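Local coordinates for protein beta-galactosidase (Trichoderma reesei, PDB 3OG2) that probably hydrolyses terminal non-reducing beta-D-galactose residues in beta-D-galactosides, as a glycoprotein of glycoside hydrolase family 35, at residues 388-396 / 421-429; 436-444 / 489-497. All coordinates share one frame; numbering follows the deposited sequence.

Contact 1: 388-396 / 421-429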
loop_
_atom_site.group_PDB
_atom_site.type_symbol
_atom_site.label_atom_id
_atom_site.label_comp_id
_atom_site.label_asym_id
_atom_site.label_seq_id
_atom_site.Cartn_x
_atom_site.Cartn_y
_atom_site.Cartn_z
ATOM N N TYR A 388 -32.380 6.026 20.482
ATOM C CA TYR A 388 -32.661 4.698 19.910
ATOM C C TYR A 388 -32.295 3.623 20.912
ATOM O O TYR A 388 -32.411 2.447 20.573
ATOM C CB TYR A 388 -31.912 4.495 18.581
ATOM C CG TYR A 388 -32.425 5.425 17.507
ATOM C CD1 TYR A 388 -33.609 5.092 16.804
ATOM C CD2 TYR A 388 -31.818 6.637 17.205
ATOM C CE1 TYR A 388 -34.111 5.932 15.835
ATOM C CE2 TYR A 388 -32.299 7.490 16.229
ATOM C CZ TYR A 388 -33.452 7.120 15.559
ATOM O OH TYR A 388 -33.907 7.969 14.589
ATOM N N SER A 389 -31.876 4.009 22.103
ATOM C CA SER A 389 -31.703 3.080 23.224
ATOM C C SER A 389 -31.937 3.861 24.504
ATOM O O SER A 389 -31.701 5.078 24.522
ATOM C CB SER A 389 -30.298 2.488 23.159
ATOM O OG SER A 389 -29.988 1.732 24.292
ATOM N N ASP A 390 -32.374 3.192 25.532
ATOM C CA ASP A 390 -32.526 3.874 26.834
ATOM C C ASP A 390 -31.149 4.159 27.389
ATOM O O ASP A 390 -30.889 5.118 28.110
ATOM C CB ASP A 390 -33.345 2.963 27.739
ATOM C CG ASP A 390 -33.659 3.556 29.081
ATOM O OD1 ASP A 390 -34.073 4.742 29.176
ATOM O OD2 ASP A 390 -33.466 2.857 30.081
ATOM N N SER A 391 -30.186 3.289 27.075
ATOM C CA SER A 391 -28.792 3.416 27.425
ATOM C C SER A 391 -28.157 4.709 26.957
ATOM O O SER A 391 -28.249 4.955 25.762
ATOM C CB SER A 391 -27.965 2.338 26.682
ATOM O OG SER A 391 -28.120 1.074 27.272
ATOM N N GLN A 392 -27.492 5.480 27.803
ATOM C CA GLN A 392 -26.671 6.609 27.442
ATOM C C GLN A 392 -25.218 6.226 27.196
ATOM O O GLN A 392 -24.433 7.106 26.839
ATOM C CB GLN A 392 -26.748 7.607 28.617
ATOM C CG GLN A 392 -28.193 7.873 29.002
ATOM C CD GLN A 392 -29.003 8.064 27.723
ATOM O OE1 GLN A 392 -29.581 7.105 27.207
ATOM N NE2 GLN A 392 -28.998 9.313 27.262
ATOM N N ASN A 393 -24.855 4.968 27.412
ATOM C CA ASN A 393 -23.455 4.574 27.266
ATOM C C ASN A 393 -23.129 4.194 25.834
ATOM O O ASN A 393 -21.985 3.819 25.536
ATOM C CB ASN A 393 -23.193 3.381 28.203
ATOM C CG ASN A 393 -23.384 3.826 29.651
ATOM O OD1 ASN A 393 -22.585 4.636 30.128
ATOM N ND2 ASN A 393 -24.453 3.278 30.225
ATOM N N ILE A 394 -24.077 4.286 24.925
ATOM C CA ILE A 394 -23.798 4.011 23.518
ATOM C C ILE A 394 -24.378 5.172 22.717
ATOM O O ILE A 394 -25.340 5.817 23.123
ATOM C CB ILE A 394 -24.370 2.673 23.062
ATOM C CG1 ILE A 394 -25.858 2.626 23.302
ATOM C CG2 ILE A 394 -23.660 1.484 23.733
ATOM C CD1 ILE A 394 -26.583 1.404 22.803
ATOM N N VAL A 395 -23.707 5.382 21.582
ATOM C CA VAL A 395 -24.118 6.361 20.599
ATOM C C VAL A 395 -24.680 5.595 19.409
ATOM O O VAL A 395 -24.100 4.572 18.981
ATOM C CB VAL A 395 -22.960 7.297 20.216
ATOM C CG1 VAL A 395 -23.277 8.046 18.920
ATOM C CG2 VAL A 395 -22.698 8.292 21.322
ATOM N N ILE A 396 -25.792 6.042 18.859
ATOM C CA ILE A 396 -26.391 5.394 17.694
ATOM C C ILE A 396 -26.603 6.423 16.609
ATOM O O ILE A 396 -27.225 7.485 16.864
ATOM C CB ILE A 396 -27.725 4.696 18.080
ATOM C CG1 ILE A 396 -27.453 3.664 19.181
ATOM C CG2 ILE A 396 -28.393 4.120 16.844
ATOM C CD1 ILE A 396 -28.724 2.989 19.722
ATOM N N ALA A 421 -20.618 -3.109 27.203
ATOM C CA ALA A 421 -21.889 -2.492 27.488
ATOM C C ALA A 421 -23.029 -3.438 27.187
ATOM O O ALA A 421 -23.007 -4.122 26.185
ATOM C CB ALA A 421 -22.000 -1.253 26.598
ATOM N N SER A 422 -24.005 -3.499 28.066
ATOM C CA SER A 422 -25.274 -4.183 27.859
ATOM C C SER A 422 -26.326 -3.168 27.488
ATOM O O SER A 422 -26.401 -2.103 28.102
ATOM C CB SER A 422 -25.721 -4.841 29.168
ATOM O OG SER A 422 -24.732 -5.822 29.542
ATOM N N TYR A 423 -27.147 -3.458 26.477
ATOM C CA TYR A 423 -28.104 -2.480 26.020
ATOM C C TYR A 423 -29.274 -3.166 25.325
ATOM O O TYR A 423 -29.221 -4.375 25.022
ATOM C CB TYR A 423 -27.400 -1.479 25.081
ATOM C CG TYR A 423 -26.997 -1.993 23.729
ATOM C CD1 TYR A 423 -25.856 -2.780 23.604
ATOM C CD2 TYR A 423 -27.724 -1.714 22.568
ATOM C CE1 TYR A 423 -25.448 -3.268 22.361
ATOM C CE2 TYR A 423 -27.323 -2.185 21.317
ATOM C CZ TYR A 423 -26.177 -2.965 21.234
ATOM O OH TYR A 423 -25.818 -3.454 19.993
ATOM N N THR A 424 -30.298 -2.361 25.067
ATOM C CA THR A 424 -31.375 -2.721 24.194
ATOM C C THR A 424 -31.572 -1.556 23.233
ATOM O O THR A 424 -31.045 -0.464 23.492
ATOM C CB THR A 424 -32.692 -3.018 24.956
ATOM O OG1 THR A 424 -33.065 -1.791 25.546
ATOM C CG2 THR A 424 -32.494 -4.097 26.038
ATOM N N VAL A 425 -32.308 -1.797 22.146
ATOM C CA VAL A 425 -32.589 -0.680 21.213
ATOM C C VAL A 425 -34.085 -0.556 21.019
ATOM O O VAL A 425 -34.863 -1.492 21.209
ATOM C CB VAL A 425 -31.885 -0.834 19.837
ATOM C CG1 VAL A 425 -30.384 -0.711 20.022
ATOM C CG2 VAL A 425 -32.241 -2.166 19.241
ATOM N N LYS A 426 -34.516 0.625 20.617
ATOM C CA LYS A 426 -35.909 0.879 20.256
ATOM C C LYS A 426 -35.843 1.467 18.845
ATOM O O LYS A 426 -35.353 2.605 18.679
ATOM C CB LYS A 426 -36.604 1.813 21.264
ATOM C CG LYS A 426 -38.046 2.030 20.876
ATOM C CD LYS A 426 -38.848 2.802 21.920
ATOM C CE LYS A 426 -40.287 2.293 21.782
ATOM N NZ LYS A 426 -40.408 1.115 20.848
ATOM N N LEU A 427 -36.261 0.695 17.824
ATOM C CA LEU A 427 -35.986 1.069 16.434
ATOM C C LEU A 427 -37.298 1.197 15.674
ATOM O O LEU A 427 -38.238 0.432 15.925
ATOM C CB LEU A 427 -35.117 0.015 15.714
ATOM C CG LEU A 427 -33.766 -0.253 16.376
ATOM C CD1 LEU A 427 -32.971 -1.307 15.623
ATOM C CD2 LEU A 427 -32.912 1.001 16.511
ATOM N N PRO A 428 -37.338 2.125 14.763
ATOM C CA PRO A 428 -38.508 2.243 13.892
ATOM C C PRO A 428 -38.540 1.113 12.876
ATOM O O PRO A 428 -37.487 0.728 12.303
ATOM C CB PRO A 428 -38.308 3.613 13.227
ATOM C CG PRO A 428 -36.810 3.771 13.194
ATOM C CD PRO A 428 -36.315 3.166 14.486
ATOM N N THR A 429 -39.741 0.578 12.648
ATOM C CA THR A 429 -39.926 -0.442 11.641
ATOM C C THR A 429 -41.278 -0.195 10.946
ATOM O O THR A 429 -42.082 0.574 11.448
ATOM C CB THR A 429 -39.943 -1.897 12.145
ATOM O OG1 THR A 429 -41.186 -2.146 12.804
ATOM C CG2 THR A 429 -38.862 -2.164 13.172
HETATM O O HOH W 1 -30.773 0.314 26.490
HETATM O O HOH W 2 -33.745 0.754 24.888
HETATM O O HOH W 3 -28.141 -1.101 30.011
HETATM O O HOH W 4 -25.098 0.372 27.828
#
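Tyr423 and Ile394 cross at about a right angle, and the tyrosine can be followed outward. Its CB lies 3.4 Å from Ser391 OG, though that serine is modelled in two conformers. Beyond it the ring meets the end methyl of Ile394: Tyr423 CG to Ile394 CD1 is 3.5 Å, Tyr423 CD2 to Ile394 CD1 is 3.3 Å, and Tyr423 CE2 to Ile394 CD1 is 4.0 Å. Because CG sits between the backbone N and carbonyl carbon (chi1 71°), the ring is brought beside that methyl. Val425 CG1 meets the ring edge in plane, and the hydroxyl ends on His453 NE2 in a hydrogen bond. Further along, Lys426 N donates to Tyr388 O at 2.8 Å, and Pro428 CD lies 3.8 Å from Tyr388 CE1 at the ring edge. In one of its two conformers, Ser389 OG donates to Thr424 O, and a water donates to this OG while accepting from Ser391 N and Thr424 N. The arrangement is that of two stacked beta layers: strand 394-400 of an eight-stranded antiparallel sheet, with the loop 388-393 leading into it, packs on 421-427, the middle strand of a three-stranded one.

Contact 2: 436-444 / 489-497; sequences IPQLGGSLT and AQELHEFAV
Glu494 sets its carboxylate against the turn 437-440, with Pro437 CB, Gln438 CB and Leu439 CB gathered round its oxygens. That turn is a type I beta turn, entered through a cis peptide bond before Pro437, and the strand 492-497 it is tied to belongs to the eight-stranded antiparallel sheet. Two backbone amides grip the carboxylate. Gln438 N donates to Glu494 OE2 at 2.7 Å, using the syn lone pair; Leu439 N donates to Glu494 OE1 at 2.9 Å, also on the syn side but 18° out of the carboxylate plane. The side chain can reach this far because CG lies opposite the backbone N (chi1 -170°) and the chain stays extended beyond it. Tyr466 OH binds OE2 and Gln530 NE2 binds OE1, so each oxygen of this buried group has a second partner. With an alanine here, the amides of Gln438 and Leu439 would probably lose their shared acceptor, and the turn would be less firmly tied to the strand.

Leu492 fills the next position: its CD2 comes 3.7 Å from Gly440 O. Gly441 passes so close that a beta carbon on it would sit about 2.5 Å from Leu492 CD2, a clash. At the backbone of that leucine, Leu443 CD2 rests 3.4 Å from Leu492 O. From there on, waters link the two backbones: one donates to Ser442 O and accepts from Leu492 N, and another accepts from Thr444 N and donates to Leu492 O. Beside them, Thr444 CB packs on Glu491 CG at 4.1 Å. Glu491 OE1, salt-bridged to Lys451, takes a nearly straight bond on its anti lone pair from His493 NE2, 2.8 Å away at 173° and in the imidazole plane.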
loop_
_atom_site.group_PDB
_atom_site.type_symbol
_atom_site.label_atom_id
_atom_site.label_comp_id
_atom_site.label_asym_id
_atom_site.label_seq_id
_atom_site.Cartn_x
_atom_site.Cartn_y
_atom_site.Cartn_z
ATOM N N ILE A 436 -36.056 -3.965 21.175
ATOM C CA ILE A 436 -35.494 -5.252 20.779
ATOM C C ILE A 436 -34.324 -5.533 21.698
ATOM O O ILE A 436 -33.518 -4.589 21.925
ATOM C CB ILE A 436 -35.018 -5.109 19.318
ATOM C CG1 ILE A 436 -36.199 -4.866 18.352
ATOM C CG2 ILE A 436 -34.192 -6.315 18.895
ATOM C CD1 ILE A 436 -35.732 -4.016 17.185
ATOM N N PRO A 437 -34.136 -6.743 22.188
ATOM C CA PRO A 437 -34.898 -7.974 21.893
ATOM C C PRO A 437 -36.361 -8.058 22.321
ATOM O O PRO A 437 -36.740 -7.799 23.454
ATOM C CB PRO A 437 -34.120 -9.062 22.665
ATOM C CG PRO A 437 -32.728 -8.467 22.630
ATOM C CD PRO A 437 -32.916 -7.015 22.993
ATOM N N GLN A 438 -37.215 -8.476 21.392
ATOM C CA GLN A 438 -38.623 -8.666 21.705
ATOM C C GLN A 438 -38.859 -9.905 22.517
ATOM O O GLN A 438 -39.968 -10.032 23.070
ATOM C CB GLN A 438 -39.406 -8.767 20.379
ATOM C CG GLN A 438 -39.525 -7.416 19.654
ATOM C CD GLN A 438 -40.836 -6.816 20.152
ATOM O OE1 GLN A 438 -41.905 -7.388 19.890
ATOM N NE2 GLN A 438 -40.732 -5.687 20.877
ATOM N N LEU A 439 -37.932 -10.857 22.543
ATOM C CA LEU A 439 -38.133 -12.081 23.311
ATOM C C LEU A 439 -37.312 -12.040 24.574
ATOM O O LEU A 439 -37.106 -13.105 25.174
ATOM C CB LEU A 439 -37.811 -13.327 22.443
ATOM C CG LEU A 439 -38.807 -13.534 21.289
ATOM C CD1 LEU A 439 -38.292 -14.661 20.430
ATOM C CD2 LEU A 439 -40.170 -13.807 21.875
ATOM N N GLY A 440 -36.891 -10.892 25.053
ATOM C CA GLY A 440 -36.184 -10.826 26.322
ATOM C C GLY A 440 -34.674 -10.836 26.193
ATOM O O GLY A 440 -34.122 -11.313 25.181
ATOM N N GLY A 441 -33.953 -10.301 27.194
ATOM C CA GLY A 441 -32.520 -10.323 27.185
ATOM C C GLY A 441 -31.946 -9.030 26.658
ATOM O O GLY A 441 -32.643 -8.158 26.152
ATOM N N SER A 442 -30.629 -8.941 26.805
ATOM C CA SER A 442 -29.873 -7.737 26.455
ATOM C C SER A 442 -28.858 -8.032 25.364
ATOM O O SER A 442 -28.313 -9.131 25.331
ATOM C CB SER A 442 -29.062 -7.150 27.643
ATOM O OG SER A 442 -29.941 -6.709 28.655
ATOM N N LEU A 443 -28.658 -7.046 24.500
ATOM C CA LEU A 443 -27.540 -7.042 23.581
ATOM C C LEU A 443 -26.256 -6.652 24.279
ATOM O O LEU A 443 -26.297 -5.983 25.327
ATOM C CB LEU A 443 -27.802 -6.003 22.488
ATOM C CG LEU A 443 -29.152 -6.219 21.793
ATOM C CD1 LEU A 443 -29.432 -5.060 20.843
ATOM C CD2 LEU A 443 -29.293 -7.540 21.056
ATOM N N THR A 444 -25.132 -7.022 23.686
ATOM C CA THR A 444 -23.811 -6.746 24.231
ATOM C C THR A 444 -22.979 -6.039 23.180
ATOM O O THR A 444 -22.964 -6.438 22.009
ATOM C CB THR A 444 -23.087 -8.096 24.595
ATOM O OG1 THR A 444 -23.853 -8.729 25.639
ATOM C CG2 THR A 444 -21.676 -7.865 25.124
ATOM N N ALA A 489 -18.668 -13.708 19.727
ATOM C CA ALA A 489 -18.984 -14.809 20.660
ATOM C C ALA A 489 -19.633 -14.328 21.954
ATOM O O ALA A 489 -19.260 -13.300 22.526
ATOM C CB ALA A 489 -17.710 -15.567 20.985
ATOM N N GLN A 490 -20.627 -15.119 22.393
ATOM C CA GLN A 490 -21.388 -14.895 23.629
ATOM C C GLN A 490 -22.372 -13.720 23.498
ATOM O O GLN A 490 -23.042 -13.377 24.507
ATOM C CB GLN A 490 -20.503 -14.697 24.872
ATOM C CG GLN A 490 -19.767 -16.012 25.151
ATOM C CD GLN A 490 -20.654 -17.167 24.698
ATOM O OE1 GLN A 490 -21.826 -17.239 25.086
ATOM N NE2 GLN A 490 -20.100 -18.049 23.868
ATOM N N GLU A 491 -22.501 -13.085 22.340
ATOM C CA GLU A 491 -23.525 -12.021 22.174
ATOM C C GLU A 491 -24.883 -12.625 21.895
ATOM O O GLU A 491 -25.017 -13.540 21.044
ATOM C CB GLU A 491 -23.140 -11.123 21.023
ATOM C CG GLU A 491 -21.955 -10.183 21.224
ATOM C CD GLU A 491 -21.491 -9.563 19.903
ATOM O OE1 GLU A 491 -22.189 -9.616 18.865
ATOM O OE2 GLU A 491 -20.344 -9.015 19.924
ATOM N N LEU A 492 -25.916 -12.142 22.591
ATOM C CA LEU A 492 -27.278 -12.503 22.265
ATOM C C LEU A 492 -27.752 -11.622 21.124
ATOM O O LEU A 492 -27.559 -10.406 21.191
ATOM C CB LEU A 492 -28.226 -12.287 23.431
ATOM C CG LEU A 492 -29.720 -12.594 23.227
ATOM C CD1 LEU A 492 -29.983 -14.084 23.035
ATOM C CD2 LEU A 492 -30.544 -12.112 24.435
ATOM N N HIS A 493 -28.364 -12.237 20.124
ATOM C CA HIS A 493 -28.922 -11.482 19.000
ATOM C C HIS A 493 -30.338 -11.926 18.698
ATOM O O HIS A 493 -30.764 -13.029 19.075
ATOM C CB HIS A 493 -28.065 -11.721 17.735
ATOM C CG HIS A 493 -26.801 -10.913 17.876
ATOM N ND1 HIS A 493 -26.891 -9.539 17.750
ATOM C CD2 HIS A 493 -25.517 -11.205 18.172
ATOM C CE1 HIS A 493 -25.674 -9.033 17.934
ATOM N NE2 HIS A 493 -24.862 -10.038 18.191
ATOM N N GLU A 494 -31.091 -11.022 18.053
ATOM C CA GLU A 494 -32.458 -11.364 17.659
ATOM C C GLU A 494 -32.731 -10.798 16.271
ATOM O O GLU A 494 -32.247 -9.686 15.957
ATOM C CB GLU A 494 -33.419 -10.816 18.726
ATOM C CG GLU A 494 -34.827 -11.348 18.482
ATOM C CD GLU A 494 -35.766 -10.750 19.529
ATOM O OE1 GLU A 494 -35.800 -11.266 20.680
ATOM O OE2 GLU A 494 -36.394 -9.713 19.164
ATOM N N PHE A 495 -33.499 -11.526 15.479
ATOM C CA PHE A 495 -33.955 -10.993 14.203
ATOM C C PHE A 495 -35.384 -11.491 13.982
ATOM O O PHE A 495 -35.824 -12.468 14.590
ATOM C CB PHE A 495 -33.053 -11.325 13.023
ATOM C CG PHE A 495 -32.859 -12.792 12.756
ATOM C CD1 PHE A 495 -31.988 -13.550 13.563
ATOM C CD2 PHE A 495 -33.512 -13.356 11.683
ATOM C CE1 PHE A 495 -31.784 -14.897 13.259
ATOM C CE2 PHE A 495 -33.332 -14.689 11.390
ATOM C CZ PHE A 495 -32.456 -15.444 12.177
ATOM N N ALA A 496 -36.070 -10.802 13.095
ATOM C CA ALA A 496 -37.449 -11.189 12.850
ATOM C C ALA A 496 -37.667 -11.139 11.332
ATOM O O ALA A 496 -37.210 -10.218 10.669
ATOM C CB ALA A 496 -38.414 -10.261 13.547
ATOM N N VAL A 497 -38.371 -12.127 10.826
ATOM C CA VAL A 497 -38.612 -12.278 9.404
ATOM C C VAL A 497 -40.100 -12.132 9.141
ATOM O O VAL A 497 -40.910 -12.855 9.742
ATOM C CB VAL A 497 -38.109 -13.632 8.860
ATOM C CG1 VAL A 497 -38.278 -13.693 7.350
ATOM C CG2 VAL A 497 -36.630 -13.833 9.240
HETATM O O HOH W 5 -25.835 -10.183 24.796
HETATM O O HOH W 6 -25.528 -8.647 21.361
HETATM O O HOH W 7 -22.326 -11.286 25.981
#

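In the fold
Along the chain the two contacts come in series, neither nested nor crossed. Contact 1 closes a loop of 24 intervening residues, eleven of them strand, bringing 421-429 back onto 388-396. Contact 2 opens afterwards and closes a longer loop of 44 residues, none helical, when 489-497 returns to 436-444. Their centres are 12 Å apart, and they meet inside the three-stranded sheet, where 421-427 is flanked by 434-436 and 443-445: Val425 O and Ile436 N are 2.7 Å apart, Tyr423 O and Leu443 N 2.8 Å, both probable hydrogen bonds. The small sheet is thus tied to the large eight-stranded one at strands 394-400 and 492-497, all within domain 2 of the beta-galactosidase.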